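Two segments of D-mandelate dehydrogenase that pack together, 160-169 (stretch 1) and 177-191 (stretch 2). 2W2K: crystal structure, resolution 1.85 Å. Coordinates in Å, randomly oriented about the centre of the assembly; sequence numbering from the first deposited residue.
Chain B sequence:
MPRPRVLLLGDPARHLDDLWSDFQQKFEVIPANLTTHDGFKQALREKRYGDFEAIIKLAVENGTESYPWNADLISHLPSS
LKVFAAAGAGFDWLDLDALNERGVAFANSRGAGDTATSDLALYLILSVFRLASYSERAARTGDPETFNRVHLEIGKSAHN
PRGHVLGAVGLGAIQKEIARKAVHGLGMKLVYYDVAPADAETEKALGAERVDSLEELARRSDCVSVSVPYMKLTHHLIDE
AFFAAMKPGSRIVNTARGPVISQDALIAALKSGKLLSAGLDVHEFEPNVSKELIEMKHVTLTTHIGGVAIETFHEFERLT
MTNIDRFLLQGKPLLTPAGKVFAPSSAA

Stretch 1, residues 160-169: NPRGHVLGAV
Stretch 2 177-191: EIARKAVHGLGMKLV

How do the backbones join? Strand 165-169 runs parallel to strand 189-191, with Val 165 beside Lys 189, Leu 166 beside Leu 190 and Gly 167 beside Val 191. Hydrogen bonds alternate along the pair: Lys 189 N to His 164 O (3.0 Å), Leu 166 N to Lys 189 O (2.9 Å), Val 191 N to Leu 166 O (3.1 Å) and Ala 168 N to Val 191 O (2.9 Å).

What leads into the strands? A type II turn, Pro 161 to His 164, puts Gly 163 at phi/psi 81/-5, which favours glycine; its N donates to Gly 187 O (3.0 Å). At Gly 187 (89/19), after the helix, a CB would crowd Arg 162 CG and jam against Leu 186 O. A water links Leu 186 O (2.8 Å) and, weakly, Arg 162 N (2.9 Å).

Which side chains fill the interior? The helix through at least Val 183, begun before Glu 177, runs antiparallel to strand 165-169. Leu 166 (t, p) packs its CD2 3.9 Å from Ala 182 CB and 4.3 Å from Leu 190 CD1. Met 188 (m, t, p) sets CE 3.9 Å from Leu 166 CB and CG 3.8 Å from Pro 161 CB. All five are buried; the stretches bury 729 Å² together.

What meets on the face of Val 165 and Val 191? Val 165 CG1 meets Val 191 CG2 at 3.8 Å, both valines t. Exposed Lys 189 (m, t, t) extends there, CE 4.0 Å from Gly 163 O.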

# COMPACT_ATOMS: atom_id res chain seq x y z
N ASN B 160 3.99 4.90 11.65
CA ASN B 160 2.97 5.48 10.71
C ASN B 160 3.61 6.56 9.82
O ASN B 160 4.40 7.38 10.33
CB ASN B 160 1.76 6.10 11.44
CG ASN B 160 0.94 5.09 12.24
OD1 ASN B 160 0.79 3.93 11.84
ND2 ASN B 160 0.37 5.54 13.36
N PRO B 161 3.32 6.55 8.49
CA PRO B 161 3.75 7.71 7.66
C PRO B 161 3.26 9.08 8.21
O PRO B 161 3.98 10.11 8.07
CB PRO B 161 3.15 7.39 6.27
CG PRO B 161 3.08 5.85 6.23
CD PRO B 161 2.65 5.51 7.67
N ARG B 162 2.08 9.09 8.85
CA ARG B 162 1.45 10.33 9.36
C ARG B 162 2.45 11.20 10.14
O ARG B 162 3.11 10.71 11.06
CB ARG B 162 0.23 9.99 10.26
CG ARG B 162 -0.57 11.24 10.72
CD ARG B 162 -1.84 10.80 11.46
NE ARG B 162 -2.50 11.92 12.11
N GLY B 163 2.53 12.47 9.75
CA GLY B 163 3.34 13.50 10.45
C GLY B 163 4.83 13.49 10.10
O GLY B 163 5.58 14.38 10.54
N HIS B 164 5.26 12.51 9.30
CA HIS B 164 6.65 12.44 8.81
C HIS B 164 6.78 13.15 7.46
O HIS B 164 5.77 13.39 6.78
CB HIS B 164 7.14 10.99 8.69
CG HIS B 164 7.24 10.26 10.00
ND1 HIS B 164 6.18 9.58 10.56
CD2 HIS B 164 8.29 10.09 10.85
CE1 HIS B 164 6.57 9.04 11.71
NE2 HIS B 164 7.84 9.35 11.91
N VAL B 165 8.01 13.46 7.07
CA VAL B 165 8.27 14.23 5.83
C VAL B 165 8.54 13.33 4.62
O VAL B 165 9.43 12.47 4.65
CB VAL B 165 9.49 15.19 6.04
CG1 VAL B 165 9.91 15.91 4.69
CG2 VAL B 165 9.20 16.21 7.16
N LEU B 166 7.75 13.51 3.57
CA LEU B 166 8.06 12.97 2.23
C LEU B 166 8.95 13.97 1.48
O LEU B 166 8.56 15.13 1.27
CB LEU B 166 6.76 12.73 1.44
CG LEU B 166 6.88 12.08 0.06
CD1 LEU B 166 7.39 10.62 0.24
CD2 LEU B 166 5.54 12.13 -0.70
N GLY B 167 10.13 13.53 1.06
CA GLY B 167 11.00 14.38 0.22
C GLY B 167 10.92 14.00 -1.26
O GLY B 167 11.44 12.93 -1.68
N ALA B 168 10.28 14.86 -2.05
CA ALA B 168 10.08 14.60 -3.48
C ALA B 168 11.28 15.10 -4.28
O ALA B 168 11.63 16.29 -4.23
CB ALA B 168 8.83 15.28 -3.97
N VAL B 169 11.91 14.18 -5.03
CA VAL B 169 12.94 14.52 -6.02
C VAL B 169 12.21 14.55 -7.36
O VAL B 169 11.88 13.47 -7.93
CB VAL B 169 14.09 13.47 -6.02
CG1 VAL B 169 15.11 13.73 -7.21
CG2 VAL B 169 14.81 13.49 -4.67
N GLU B 177 0.57 13.47 -7.96
CA GLU B 177 -0.43 12.47 -7.51
C GLU B 177 0.08 11.63 -6.33
O GLU B 177 -0.68 11.36 -5.39
CB GLU B 177 -0.88 11.55 -8.66
CG GLU B 177 -1.97 12.18 -9.57
CD GLU B 177 -3.30 12.35 -8.84
OE1 GLU B 177 -4.02 11.34 -8.66
OE2 GLU B 177 -3.64 13.50 -8.45
N ILE B 178 1.36 11.20 -6.38
CA ILE B 178 2.02 10.62 -5.19
C ILE B 178 1.81 11.53 -3.94
O ILE B 178 1.33 11.06 -2.89
CB ILE B 178 3.55 10.29 -5.43
CG1 ILE B 178 3.75 9.30 -6.61
CG2 ILE B 178 4.19 9.71 -4.13
CD1 ILE B 178 5.25 9.07 -6.99
N ALA B 179 2.12 12.83 -4.09
CA ALA B 179 2.07 13.79 -2.96
C ALA B 179 0.64 14.05 -2.48
O ALA B 179 0.40 14.19 -1.28
CB ALA B 179 2.76 15.15 -3.35
N ARG B 180 -0.31 14.13 -3.41
CA ARG B 180 -1.73 14.33 -3.03
C ARG B 180 -2.20 13.15 -2.15
O ARG B 180 -2.84 13.35 -1.09
CB ARG B 180 -2.62 14.45 -4.28
CG ARG B 180 -4.11 14.77 -3.97
CD ARG B 180 -5.01 14.78 -5.22
NE ARG B 180 -5.09 13.48 -5.88
CZ ARG B 180 -5.81 12.44 -5.44
NH1 ARG B 180 -6.55 12.52 -4.33
NH2 ARG B 180 -5.79 11.31 -6.11
N LYS B 181 -1.87 11.94 -2.57
CA LYS B 181 -2.27 10.72 -1.84
C LYS B 181 -1.54 10.61 -0.48
O LYS B 181 -2.16 10.29 0.55
CB LYS B 181 -2.11 9.49 -2.74
CG LYS B 181 -3.09 9.45 -3.96
CD LYS B 181 -2.66 8.38 -5.01
CE LYS B 181 -3.52 8.50 -6.25
NZ LYS B 181 -3.08 7.65 -7.40
N ALA B 182 -0.24 10.91 -0.46
CA ALA B 182 0.56 10.82 0.77
C ALA B 182 0.23 11.91 1.81
O ALA B 182 0.21 11.62 3.01
CB ALA B 182 2.08 10.85 0.45
N VAL B 183 -0.04 13.14 1.33
CA VAL B 183 -0.35 14.30 2.21
C VAL B 183 -1.81 14.29 2.70
O VAL B 183 -2.06 14.26 3.92
CB VAL B 183 -0.06 15.70 1.51
CG1 VAL B 183 -0.59 16.87 2.37
CG2 VAL B 183 1.44 15.85 1.23
N HIS B 184 -2.76 14.30 1.77
CA HIS B 184 -4.18 14.31 2.16
C HIS B 184 -4.70 12.97 2.68
O HIS B 184 -5.46 12.93 3.66
CB HIS B 184 -5.05 14.89 1.02
CG HIS B 184 -4.69 16.30 0.69
ND1 HIS B 184 -4.62 17.29 1.65
CD2 HIS B 184 -4.29 16.88 -0.47
CE1 HIS B 184 -4.24 18.43 1.09
NE2 HIS B 184 -4.03 18.21 -0.20
N GLY B 185 -4.26 11.87 2.05
CA GLY B 185 -4.64 10.50 2.48
C GLY B 185 -3.94 10.04 3.75
O GLY B 185 -4.59 9.82 4.77
N LEU B 186 -2.60 9.93 3.72
CA LEU B 186 -1.83 9.37 4.86
C LEU B 186 -1.42 10.37 5.93
O LEU B 186 -1.05 9.97 7.04
CB LEU B 186 -0.57 8.58 4.38
CG LEU B 186 -0.73 7.59 3.21
CD1 LEU B 186 0.59 6.88 2.90
CD2 LEU B 186 -1.83 6.55 3.53
N GLY B 187 -1.49 11.67 5.62
CA GLY B 187 -1.14 12.70 6.63
C GLY B 187 0.32 13.12 6.71
O GLY B 187 0.76 13.70 7.73
N MET B 188 1.08 12.85 5.64
CA MET B 188 2.50 13.25 5.57
C MET B 188 2.60 14.77 5.27
O MET B 188 1.59 15.42 4.90
CB MET B 188 3.28 12.44 4.49
CG MET B 188 3.30 10.88 4.67
SD MET B 188 4.48 10.01 3.57
CE MET B 188 6.01 10.38 4.50
N LYS B 189 3.80 15.32 5.49
CA LYS B 189 4.19 16.69 5.13
C LYS B 189 5.14 16.65 3.91
O LYS B 189 5.92 15.71 3.77
CB LYS B 189 4.92 17.36 6.30
CG LYS B 189 4.11 17.43 7.62
CD LYS B 189 4.97 17.93 8.79
CE LYS B 189 4.12 18.06 10.06
N LEU B 190 5.09 17.68 3.05
CA LEU B 190 5.84 17.66 1.77
C LEU B 190 6.97 18.71 1.70
O LEU B 190 6.72 19.89 1.92
CB LEU B 190 4.89 17.85 0.55
CG LEU B 190 5.54 17.78 -0.86
CD1 LEU B 190 6.08 16.38 -1.20
CD2 LEU B 190 4.55 18.26 -1.94
N VAL B 191 8.18 18.24 1.39
CA VAL B 191 9.33 19.11 0.98
C VAL B 191 9.79 18.63 -0.40
O VAL B 191 9.76 17.41 -0.67
CB VAL B 191 10.49 19.08 2.01
CG1 VAL B 191 11.65 20.00 1.59
CG2 VAL B 191 9.97 19.52 3.40
O HOH W 1 -0.20 7.47 8.04